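Long-range contact in Aac(6')-ib (Escherichia coli, PDB 2VQY), which probably transfers the acetyl group of acetyl-CoA to the 6'-amino group of aminoglycosides such as kanamycin B, conferring antibiotic resistance: residues L43-I48 with L120-S125. The protein carries 2 engineered substitutions. Sequence-based numbering, arbitrary orientation.
Sequences LNRSHI and LLANAS. With ACO (acetyl coenzyme *a), chain B.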
loop_
_atom_site.group_PDB
_atom_site.type_symbol
_atom_site.label_atom_id
_atom_site.label_comp_id
_atom_site.label_asym_id
_atom_site.label_seq_id
_atom_site.Cartn_x
_atom_site.Cartn_y
_atom_site.Cartn_z
ATOM N N LEU A 43 10.603 9.015 3.739
ATOM C CA LEU A 43 9.626 9.168 4.842
ATOM C C LEU A 43 9.713 10.511 5.557
ATOM O O LEU A 43 8.836 10.872 6.333
ATOM C CB LEU A 43 9.751 8.013 5.850
ATOM C CG LEU A 43 9.344 6.631 5.309
ATOM C CD1 LEU A 43 9.490 5.567 6.387
ATOM C CD2 LEU A 43 7.887 6.655 4.781
ATOM N N ASN A 44 10.791 11.241 5.280
ATOM C CA ASN A 44 10.980 12.581 5.791
ATOM C C ASN A 44 10.771 13.687 4.758
ATOM O O ASN A 44 11.056 14.870 5.033
ATOM C CB ASN A 44 12.345 12.685 6.478
ATOM C CG ASN A 44 12.350 12.004 7.819
ATOM O OD1 ASN A 44 11.810 12.535 8.791
ATOM N ND2 ASN A 44 12.928 10.795 7.882
ATOM N N ARG A 45 10.274 13.325 3.579
ATOM C CA ARG A 45 9.917 14.348 2.592
ATOM C C ARG A 45 8.548 14.905 2.934
ATOM O O ARG A 45 7.667 14.173 3.385
ATOM C CB ARG A 45 9.991 13.809 1.171
ATOM C CG ARG A 45 11.408 13.428 0.790
ATOM C CD ARG A 45 11.515 12.987 -0.627
ATOM N NE ARG A 45 12.901 12.709 -0.966
ATOM C CZ ARG A 45 13.306 12.077 -2.052
ATOM N NH1 ARG A 45 12.438 11.608 -2.946
ATOM N NH2 ARG A 45 14.611 11.913 -2.243
ATOM N N SER A 46 8.379 16.213 2.767
ATOM C CA SER A 46 7.183 16.851 3.304
ATOM C C SER A 46 5.863 16.308 2.705
ATOM O O SER A 46 4.896 16.126 3.444
ATOM C CB SER A 46 7.308 18.385 3.286
ATOM O OG SER A 46 6.549 18.972 2.263
ATOM N N HIS A 47 5.849 15.994 1.404
ATOM C CA HIS A 47 4.624 15.452 0.747
ATOM C C HIS A 47 4.222 14.064 1.264
ATOM O O HIS A 47 3.080 13.595 1.079
ATOM C CB HIS A 47 4.788 15.432 -0.774
ATOM C CG HIS A 47 5.677 14.342 -1.295
ATOM N ND1 HIS A 47 7.049 14.462 -1.344
ATOM C CD2 HIS A 47 5.383 13.125 -1.823
ATOM C CE1 HIS A 47 7.564 13.372 -1.892
ATOM N NE2 HIS A 47 6.574 12.542 -2.184
ATOM N N ILE A 48 5.187 13.387 1.876
ATOM C CA ILE A 48 4.974 12.084 2.471
ATOM C C ILE A 48 4.568 12.231 3.941
ATOM O O ILE A 48 3.587 11.636 4.390
ATOM C CB ILE A 48 6.224 11.155 2.287
ATOM C CG1 ILE A 48 6.420 10.886 0.785
ATOM C CG2 ILE A 48 6.006 9.864 3.072
ATOM C CD1 ILE A 48 7.690 10.211 0.345
ATOM N N LEU A 120 3.290 4.851 -1.333
ATOM C CA LEU A 120 3.684 6.255 -1.431
ATOM C C LEU A 120 4.582 6.428 -2.654
ATOM O O LEU A 120 5.292 5.493 -3.055
ATOM C CB LEU A 120 4.387 6.724 -0.143
ATOM C CG LEU A 120 5.711 6.056 0.218
ATOM C CD1 LEU A 120 6.894 6.837 -0.458
ATOM C CD2 LEU A 120 5.893 5.979 1.742
ATOM N N LEU A 121 4.529 7.611 -3.241
ATOM C CA LEU A 121 5.447 7.983 -4.316
ATOM C C LEU A 121 6.528 8.897 -3.719
ATOM O O LEU A 121 6.227 9.872 -3.025
ATOM C CB LEU A 121 4.703 8.686 -5.448
ATOM C CG LEU A 121 3.683 7.889 -6.285
ATOM C CD1 LEU A 121 3.005 8.858 -7.298
ATOM C CD2 LEU A 121 4.348 6.716 -6.973
ATOM N N ALA A 122 7.778 8.550 -4.015
ATOM C CA ALA A 122 8.959 9.190 -3.439
ATOM C C ALA A 122 9.144 10.675 -3.801
ATOM O O ALA A 122 9.621 11.450 -2.983
ATOM C CB ALA A 122 10.181 8.413 -3.885
ATOM N N ASN A 123 8.768 11.040 -5.029
ATOM C CA ASN A 123 9.094 12.348 -5.622
ATOM C C ASN A 123 7.880 13.258 -5.759
ATOM O O ASN A 123 6.903 12.920 -6.431
ATOM C CB ASN A 123 9.780 12.148 -6.984
ATOM C CG ASN A 123 11.056 11.336 -6.872
ATOM O OD1 ASN A 123 11.874 11.598 -6.005
ATOM N ND2 ASN A 123 11.209 10.329 -7.722
ATOM N N ALA A 124 7.962 14.409 -5.098
ATOM C CA ALA A 124 6.907 15.428 -5.127
ATOM C C ALA A 124 6.512 15.782 -6.550
ATOM O O ALA A 124 5.327 15.916 -6.859
ATOM C CB ALA A 124 7.361 16.687 -4.370
ATOM N N SER A 125 7.510 15.888 -7.421
ATOM C CA SER A 125 7.315 16.245 -8.836
ATOM C C SER A 125 6.539 15.205 -9.662
ATOM O O SER A 125 6.053 15.499 -10.759
ATOM C CB SER A 125 8.678 16.516 -9.500
ATOM O OG SER A 125 9.482 15.348 -9.528
HETATM N N1A ACO B . -10.542 15.604 -4.616
HETATM C C2A ACO B . -10.829 14.725 -5.579
HETATM N N3A ACO B . -9.865 14.226 -6.349
HETATM C C4A ACO B . -8.573 14.593 -6.162
HETATM C C5A ACO B . -8.238 15.491 -5.166
HETATM C C6A ACO B . -9.266 16.006 -4.383
HETATM N N6A ACO B . -8.992 16.882 -3.410
HETATM N N7A ACO B . -6.920 15.667 -5.208
HETATM C C8A ACO B . -6.433 14.918 -6.202
HETATM N N9A ACO B . -7.443 14.268 -6.782
HETATM C C1B ACO B . -7.396 13.296 -7.915
HETATM C C2B ACO B . -6.585 13.667 -9.143
HETATM O O2B ACO B . -7.318 14.598 -9.947
HETATM C C3B ACO B . -6.508 12.302 -9.819
HETATM O O3B ACO B . -7.776 11.946 -10.393
HETATM P P3B ACO B . -8.165 12.241 -11.942
HETATM O O7A ACO B . -9.708 11.764 -12.039
HETATM O O8A ACO B . -7.290 11.207 -12.790
HETATM O O9A ACO B . -7.958 13.675 -12.288
HETATM C C4B ACO B . -6.340 11.343 -8.625
HETATM O O4B ACO B . -6.759 12.088 -7.457
HETATM C C5B ACO B . -4.946 10.783 -8.282
HETATM O O5B ACO B . -4.533 9.787 -9.220
HETATM P P1A ACO B . -2.959 9.603 -9.539
HETATM O O1A ACO B . -2.763 8.242 -10.132
HETATM O O2A ACO B . -2.375 10.784 -10.241
HETATM O O3A ACO B . -2.397 9.613 -8.073
HETATM P P2A ACO B . -0.837 9.763 -7.680
HETATM O O4A ACO B . 0.024 9.396 -8.800
HETATM O O5A ACO B . -0.641 11.071 -6.965
HETATM O O6A ACO B . -0.777 8.579 -6.549
HETATM C CBP ACO B . -0.619 8.442 -4.093
HETATM C CCP ACO B . -1.562 8.571 -5.313
HETATM C CDP ACO B . -1.507 8.431 -2.803
HETATM C CEP ACO B . 0.156 7.113 -4.218
HETATM C CAP ACO B . 0.348 9.680 -4.074
HETATM O OAP ACO B . -0.394 10.920 -4.271
HETATM C C9P ACO B . 1.227 9.729 -2.794
HETATM O O9P ACO B . 2.196 8.965 -2.676
HETATM N N8P ACO B . 0.844 10.635 -1.876
HETATM C C7P ACO B . 1.512 10.877 -0.587
HETATM C C6P ACO B . 1.555 9.601 0.293
HETATM C C5P ACO B . 0.159 9.022 0.581
HETATM O O5P ACO B . -0.832 9.751 0.561
HETATM N N4P ACO B . 0.161 7.690 0.807
HETATM C C3P ACO B . -0.861 6.866 1.107
HETATM C C2P ACO B . -2.195 7.193 1.158
HETATM S S1P ACO B . -3.405 5.971 1.852
HETATM C C ACO B . -2.789 4.308 1.824
HETATM O O ACO B . -1.658 3.997 1.404
HETATM C CH3 ACO B . -3.833 3.290 2.360
#
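His47 and Arg45 reach the 120-125 segment by different torsions. In His47, CG stands between its own N and carbonyl carbon (chi1 75°), and this turns the imidazole toward Leu121 and Ala122. In Arg45 the chain runs extended from CG to NE and carries the guanidinium across to Ala122. His47 NE2 donates to Leu121 O over 2.8 Å, with the acceptor close to the ring plane and the N-H...O angle at 157°. His47 CE1 sits 3.0 Å from Ala122 O. Ala124 CA lies over the centre of one ring face, and its CB adds an off-centre CH-pi contact. Ile48 CG1 lies against the opposite face, offset toward the rim. Arg45 NH1 donates to Ala122 O at 2.8 Å. This oxygen lies in the guanidinium plane, but the donor stands well above the carbonyl plane. A second, weak bond runs from Arg45 NH1 to Asn123 OD1 (3.1 Å). Arg45 NH2 forms a salt bridge with Glu41, and Asn123 ND2 is hydrogen-bonded to Gln126 OE1. Next to these polar bonds, Leu120 CD1 meets Ile48 CD1 at 3.6 Å, and Leu120 CD2 meets Leu43 CD2 at 3.7 Å. The contact joins the start of helix 46-49 to the end of strand 114-121 in the GNAT fold. Leu121 N donates to O9P of acetyl-CoA at 2.8 Å, while Leu121 O takes the histidine N-H. Both polar backbone atoms of this cofactor-binding residue are thus engaged, and the bond is consistent with an imidazole that carries a hydrogen on NE2.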